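Local coordinates for protein succinate dehydrogenase subunit A (Mycolicibacterium smegmatis MC2 51, PDB 6LUM) that probably oxidises succinate as the FAD-bound flavoprotein subunit of a trimeric, membrane-anchored succinate dehydrogenase in the electron transfer chain, at residues Gly74-Ala78 with Ser531-His535; Ile85-Ala90 with Val406-Arg410; Ala525-Lys529 with Met549-Met553. All coordinates share one frame. Residues are numbered along the deposited sequence.

Contact 1 of 3, residues Gly74-Ala78 with Ser531-His535; sequences GDYLA and SRGGH
Two loops with no regular helix or strand can still be joined by specific hydrogen bonds when a turn on one side meets the end of a helix on the other, and R532 and D75 carry most of the surface buried here. D75 follows helix 63-73 and leaves the helical region with phi/psi 58/36, its positive phi and two bonds back into the last helical turn making a Schellman motif; Y76 (61/50) is left-handed too, and L77 follows at -135/2. In the other segment, R532 to H535 form a type II' beta turn, with G533 at 67/-127 and G534 at -73/-22, closed by H535 N to R532 O at 3.2 Å. The positive phi of G533 favours glycine. The nearest CA atoms are those of D75 and G533, 5.7 Å apart. D75, CB toward the turn and chi1 t, accepts a hydrogen bond at OD2 from G533 N (2.9 Å), while its OD1 is held in a salt bridge by R543. R532 (t, t, m) starts sideways but bends back, so that its NH1 donates to D75 O at 3.0 Å, near the guanidinium plane. L77 CD1 covers one face of that guanidinium and lies 4.0 Å from R532 CD. The other nitrogens are spoken for: NE pairs with E530 and NH2 with D545. The result is a helix C-terminus, capped by a Schellman motif, docked on a glycine-rich II' turn, joining the FAD-binding region to the C-terminal region of a fumarate reductase/succinate dehydrogenase flavoprotein.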
# COMPACT_ATOMS: atom_id res chain seq x y z
N GLY D 74 41.87 -16.53 26.20
CA GLY D 74 42.61 -15.29 26.04
C GLY D 74 43.94 -15.23 26.76
O GLY D 74 44.62 -14.21 26.66
N ASP D 75 44.33 -16.28 27.48
CA ASP D 75 45.59 -16.32 28.22
C ASP D 75 45.67 -15.19 29.24
O ASP D 75 46.74 -14.62 29.47
CB ASP D 75 46.79 -16.29 27.28
CG ASP D 75 47.99 -16.99 27.86
OD1 ASP D 75 48.04 -17.13 29.09
OD2 ASP D 75 48.88 -17.39 27.09
N TYR D 76 44.54 -14.86 29.85
CA TYR D 76 44.47 -13.91 30.96
C TYR D 76 44.97 -12.53 30.54
O TYR D 76 45.81 -11.92 31.20
CB TYR D 76 45.23 -14.45 32.17
CG TYR D 76 44.65 -15.74 32.67
CD1 TYR D 76 43.34 -15.79 33.13
CD2 TYR D 76 45.38 -16.91 32.67
CE1 TYR D 76 42.79 -16.96 33.58
CE2 TYR D 76 44.84 -18.08 33.11
CZ TYR D 76 43.55 -18.10 33.57
OH TYR D 76 43.00 -19.28 34.02
N LEU D 77 44.43 -12.06 29.42
CA LEU D 77 44.60 -10.67 29.02
C LEU D 77 43.28 -10.07 28.55
O LEU D 77 43.26 -8.91 28.14
CB LEU D 77 45.65 -10.53 27.93
CG LEU D 77 46.39 -9.20 27.90
CD1 LEU D 77 47.33 -9.12 29.08
CD2 LEU D 77 47.14 -9.04 26.61
N ALA D 78 42.19 -10.83 28.59
CA ALA D 78 40.88 -10.30 28.27
C ALA D 78 40.36 -9.46 29.43
O ALA D 78 40.90 -9.50 30.54
CB ALA D 78 39.91 -11.43 27.95
N SER D 531 55.96 -14.33 26.75
CA SER D 531 55.38 -15.24 25.77
C SER D 531 53.94 -15.54 26.18
O SER D 531 53.68 -16.51 26.88
CB SER D 531 56.21 -16.51 25.68
OG SER D 531 57.53 -16.21 25.29
N ARG D 532 53.02 -14.72 25.71
CA ARG D 532 51.62 -14.83 26.09
C ARG D 532 50.76 -14.96 24.84
O ARG D 532 50.80 -14.09 23.97
CB ARG D 532 51.18 -13.63 26.91
CG ARG D 532 49.71 -13.65 27.27
CD ARG D 532 49.30 -12.36 27.92
NE ARG D 532 50.25 -11.99 28.95
CZ ARG D 532 50.14 -12.35 30.22
NH1 ARG D 532 49.12 -13.09 30.60
NH2 ARG D 532 51.05 -11.98 31.10
N GLY D 533 49.99 -16.04 24.76
CA GLY D 533 49.00 -16.15 23.70
C GLY D 533 49.64 -16.27 22.34
O GLY D 533 50.49 -17.13 22.10
N GLY D 534 49.22 -15.40 21.42
CA GLY D 534 49.74 -15.42 20.07
C GLY D 534 51.16 -14.92 19.94
O GLY D 534 51.84 -15.27 18.97
N HIS D 535 51.62 -14.11 20.88
CA HIS D 535 52.96 -13.54 20.84
C HIS D 535 53.91 -14.45 21.59
O HIS D 535 53.88 -14.51 22.82
CB HIS D 535 52.94 -12.13 21.43
CG HIS D 535 54.30 -11.60 21.75
ND1 HIS D 535 54.89 -11.75 22.98
CD2 HIS D 535 55.18 -10.90 21.00
CE1 HIS D 535 56.07 -11.18 22.98
NE2 HIS D 535 56.28 -10.66 21.79

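Contact 2 of 3, residues Ile85-Ala90 with Val406-Arg410; sequences IMCKEA and VFGRR
Both segments are interior pieces of longer helices, 85-90 of helix 80-100 and 406-410 of helix 399-421, and they cross at right angles: the signed crossing angle is 90° and the local axes pass 10.8 Å apart. The nearest CA atoms are those of M86 and V406, 6.4 Å from each other. Helical bonds run from E89 N to I85 O and from R410 N to V406 O, both 3.0 Å, but the first helix tightens at K88 (-71/-8) and E89 (-101/-12), and A90 N reaches C87 O at 2.7 Å. V406, chi1 t, fills the crossing: CG1 lies 3.9 Å from E89 CB, and CG2 lies 3.9 Å from M86 O and 4.2 Å from A90 CA. Beside it F407 (chi1 m) swings its ring in so that CE2 meets M86 CB at 4.1 Å. This orthogonal helix pair packs beside the FAD site of the flavoprotein, with 85-90 in the FAD-binding family region. The M86 side chain is about 9 Å from the bound FAD, and helix 399-421 supplies L401 to the cofactor pocket in its first turn. Polar contacts gather on the more open flank, where E89 (chi1 m) forks between two arginines in a salt-bridge network: OE1 pairs with R409 NH1 at 3.2 Å, and OE2 with R410 NH1 at 3.1 Å, the latter also a weak hydrogen bond. R409 additionally packs on R20 and E24 of helix 16-28. I85, with chi1 m and its CB toward the second helix, sets CG2 3.4 Å from R410 NE.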
# COMPACT_ATOMS: atom_id res chain seq x y z
N ILE D 85 29.70 -9.45 29.29
CA ILE D 85 28.69 -8.83 28.44
C ILE D 85 28.54 -9.59 27.14
O ILE D 85 27.42 -9.85 26.68
CB ILE D 85 29.03 -7.35 28.20
CG1 ILE D 85 28.96 -6.58 29.51
CG2 ILE D 85 28.08 -6.74 27.21
CD1 ILE D 85 29.35 -5.14 29.39
N MET D 86 29.66 -10.01 26.55
CA MET D 86 29.60 -10.70 25.27
C MET D 86 28.79 -11.97 25.37
O MET D 86 27.94 -12.23 24.52
CB MET D 86 31.00 -11.02 24.74
CG MET D 86 30.93 -11.65 23.37
SD MET D 86 32.49 -12.11 22.62
CE MET D 86 32.85 -13.64 23.47
N CYS D 87 29.01 -12.77 26.41
CA CYS D 87 28.29 -14.05 26.47
C CYS D 87 26.81 -13.85 26.78
O CYS D 87 25.91 -14.38 26.08
CB CYS D 87 28.96 -14.94 27.51
SG CYS D 87 30.71 -15.19 27.14
N LYS D 88 26.52 -13.09 27.84
CA LYS D 88 25.12 -12.95 28.23
C LYS D 88 24.33 -12.11 27.25
O LYS D 88 23.10 -12.03 27.38
CB LYS D 88 25.00 -12.38 29.63
CG LYS D 88 25.43 -10.95 29.77
CD LYS D 88 25.36 -10.53 31.22
CE LYS D 88 23.92 -10.42 31.68
NZ LYS D 88 23.82 -9.88 33.06
N GLU D 89 24.97 -11.47 26.27
CA GLU D 89 24.25 -10.95 25.12
C GLU D 89 24.37 -11.84 23.90
O GLU D 89 23.64 -11.65 22.93
CB GLU D 89 24.74 -9.54 24.78
CG GLU D 89 24.58 -8.54 25.90
CD GLU D 89 24.32 -7.14 25.39
OE1 GLU D 89 24.13 -6.97 24.17
OE2 GLU D 89 24.31 -6.20 26.21
N ALA D 90 25.28 -12.81 23.94
CA ALA D 90 25.48 -13.71 22.81
C ALA D 90 24.28 -14.58 22.59
O ALA D 90 23.91 -14.88 21.45
CB ALA D 90 26.71 -14.57 23.06
N VAL D 406 27.34 -8.77 18.74
CA VAL D 406 27.06 -8.09 20.00
C VAL D 406 27.52 -6.64 19.94
O VAL D 406 26.73 -5.70 20.13
CB VAL D 406 27.72 -8.84 21.17
CG1 VAL D 406 27.51 -8.08 22.44
CG2 VAL D 406 27.17 -10.23 21.28
N PHE D 407 28.80 -6.42 19.67
CA PHE D 407 29.34 -5.08 19.80
C PHE D 407 29.02 -4.19 18.61
O PHE D 407 29.03 -2.97 18.76
CB PHE D 407 30.83 -5.15 20.05
CG PHE D 407 31.17 -5.72 21.38
CD1 PHE D 407 31.00 -4.98 22.53
CD2 PHE D 407 31.63 -7.02 21.50
CE1 PHE D 407 31.30 -5.51 23.75
CE2 PHE D 407 31.93 -7.54 22.72
CZ PHE D 407 31.76 -6.79 23.84
N GLY D 408 28.66 -4.75 17.45
CA GLY D 408 28.14 -3.91 16.39
C GLY D 408 26.77 -3.38 16.72
O GLY D 408 26.47 -2.22 16.46
N ARG D 409 25.92 -4.22 17.33
CA ARG D 409 24.62 -3.71 17.77
C ARG D 409 24.79 -2.64 18.84
O ARG D 409 24.12 -1.60 18.81
CB ARG D 409 23.77 -4.86 18.29
CG ARG D 409 22.44 -4.42 18.81
CD ARG D 409 21.74 -5.53 19.53
NE ARG D 409 20.91 -5.01 20.61
CZ ARG D 409 21.36 -4.76 21.83
NH1 ARG D 409 22.63 -5.00 22.12
NH2 ARG D 409 20.55 -4.28 22.75
N ARG D 410 25.68 -2.89 19.80
CA ARG D 410 25.92 -1.91 20.85
C ARG D 410 26.40 -0.58 20.28
O ARG D 410 25.88 0.48 20.62
CB ARG D 410 26.93 -2.45 21.85
CG ARG D 410 26.31 -3.32 22.91
CD ARG D 410 27.39 -3.89 23.80
NE ARG D 410 26.88 -4.29 25.10
CZ ARG D 410 26.60 -3.44 26.08
NH1 ARG D 410 26.15 -3.88 27.24
NH2 ARG D 410 26.76 -2.14 25.90

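Contact 3 of 3, residues Ala525-Lys529 with Met549-Met553; sequences ALNRK and MRHTM
This is a helix-end-to-strand contact within the C-terminal region of the flavoprotein, in which an arginine just past the last turn of helix 503-527 reaches a backbone carbonyl of strand 550-556, the central strand of a small antiparallel sheet flanked by strands 234-235 and 565-571. It shows how a single long side chain can span a gap that backbones leave open: the nearest CA atoms, those of R528 and T552, stay 8.3 Å apart. A525 to N527 are still helical; R528 breaks away at phi/psi -73/104, so that its CB points toward the strand. The strand is extended, R550 at -145/153, H551 at -72/141 and T552 at -92/136. T552 (chi1 m) faces the helix end, and its CG2 sits 4.2 Å from ND2 of N527, a residue with chi1 t. H551 turns its CB away, and its ND1 is bonded to D236. R550 points sideways and forms a cation-pi contact with Y569 of strand 565-571. R528 also has acidic partners outside the two segments: NE forms a salt bridge with E238 and NH1 with E530. With chi1 and chi2 both t and chi3 m, the guanidinium arrives roughly edge-on at the strand, where R528 NH2 donates a short, nearly straight hydrogen bond to R550 O, 2.6 Å long with an N-H...O angle of 165°.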
# COMPACT_ATOMS: atom_id res chain seq x y z
N ALA D 525 55.83 -5.80 19.66
CA ALA D 525 56.38 -7.12 19.90
C ALA D 525 57.81 -7.08 20.40
O ALA D 525 58.25 -8.03 21.05
CB ALA D 525 56.31 -7.96 18.63
N LEU D 526 58.55 -6.02 20.10
CA LEU D 526 59.89 -5.88 20.65
C LEU D 526 59.84 -5.37 22.08
O LEU D 526 60.75 -5.64 22.86
CB LEU D 526 60.71 -4.94 19.78
CG LEU D 526 62.20 -4.81 20.07
CD1 LEU D 526 62.81 -6.17 20.22
CD2 LEU D 526 62.86 -4.06 18.94
N ASN D 527 58.79 -4.63 22.42
CA ASN D 527 58.63 -4.17 23.80
C ASN D 527 58.26 -5.32 24.72
O ASN D 527 58.88 -5.51 25.77
CB ASN D 527 57.57 -3.08 23.85
CG ASN D 527 57.31 -2.59 25.25
OD1 ASN D 527 58.14 -2.74 26.14
ND2 ASN D 527 56.14 -2.00 25.45
N ARG D 528 57.24 -6.10 24.36
CA ARG D 528 56.72 -7.13 25.27
C ARG D 528 57.69 -8.29 25.35
O ARG D 528 57.76 -9.13 24.45
CB ARG D 528 55.35 -7.59 24.81
CG ARG D 528 54.67 -8.47 25.82
CD ARG D 528 53.30 -8.92 25.36
NE ARG D 528 52.33 -7.84 25.43
CZ ARG D 528 51.72 -7.47 26.54
NH1 ARG D 528 51.98 -8.09 27.68
NH2 ARG D 528 50.84 -6.48 26.52
N LYS D 529 58.44 -8.38 26.45
CA LYS D 529 59.44 -9.43 26.64
C LYS D 529 58.87 -10.60 27.44
O LYS D 529 59.32 -10.91 28.54
CB LYS D 529 60.67 -8.86 27.34
CG LYS D 529 61.10 -7.50 26.86
CD LYS D 529 62.31 -7.03 27.63
CE LYS D 529 62.88 -5.76 27.04
NZ LYS D 529 63.19 -5.93 25.60
N MET D 549 51.28 -7.97 32.46
CA MET D 549 49.84 -8.21 32.35
C MET D 549 49.08 -6.90 32.16
O MET D 549 48.23 -6.52 32.96
CB MET D 549 49.33 -8.98 33.55
CG MET D 549 47.88 -9.43 33.40
SD MET D 549 47.28 -10.49 34.73
CE MET D 549 48.09 -12.02 34.28
N ARG D 550 49.42 -6.19 31.09
CA ARG D 550 48.76 -4.95 30.74
C ARG D 550 48.68 -4.85 29.23
O ARG D 550 49.50 -5.41 28.51
CB ARG D 550 49.49 -3.74 31.31
CG ARG D 550 49.53 -3.68 32.82
CD ARG D 550 50.67 -2.83 33.32
NE ARG D 550 51.95 -3.27 32.78
CZ ARG D 550 53.13 -2.77 33.14
NH1 ARG D 550 53.18 -1.81 34.05
NH2 ARG D 550 54.24 -3.23 32.60
N HIS D 551 47.67 -4.14 28.75
CA HIS D 551 47.59 -3.84 27.33
C HIS D 551 48.65 -2.82 26.97
O HIS D 551 48.92 -1.89 27.74
CB HIS D 551 46.21 -3.30 26.98
CG HIS D 551 45.10 -4.27 27.19
ND1 HIS D 551 45.03 -5.49 26.55
CD2 HIS D 551 43.99 -4.19 27.96
CE1 HIS D 551 43.94 -6.12 26.93
NE2 HIS D 551 43.29 -5.36 27.78
N THR D 552 49.25 -2.98 25.81
CA THR D 552 50.18 -2.00 25.28
C THR D 552 49.42 -1.02 24.41
O THR D 552 48.57 -1.43 23.61
CB THR D 552 51.27 -2.69 24.45
OG1 THR D 552 52.01 -3.59 25.27
CG2 THR D 552 52.21 -1.66 23.87
N MET D 553 49.71 0.26 24.55
CA MET D 553 49.08 1.29 23.74
C MET D 553 50.16 2.11 23.06
O MET D 553 51.16 2.47 23.69
CB MET D 553 48.18 2.18 24.60
CG MET D 553 47.10 1.39 25.29
SD MET D 553 45.79 2.42 25.97
CE MET D 553 45.01 2.96 24.47

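How the contacts relate
Contacts 1 and 3 form one neighbourhood, their centres 11 Å apart on the same side of the chain's centre. H535 CE1 lies 3.0 Å from R528 O, and L77 O lies 3.1 Å from H551 CE1. Contact 2 stands apart, its centre 22 Å from that of contact 1 and 27 Å from that of contact 3. Along the chain both segments of contact 2 fall between those of contact 1, whereas contacts 1 and 3 interleave, 525-529 preceding 531-535 and 549-553 following it. Contact 2 joins helices 80-100 and 399-421 near the FAD, while contact 1, leading directly into helix 80-100, ties the FAD-binding region to the C-terminal region, in which contact 3 joins a helix end to a strand.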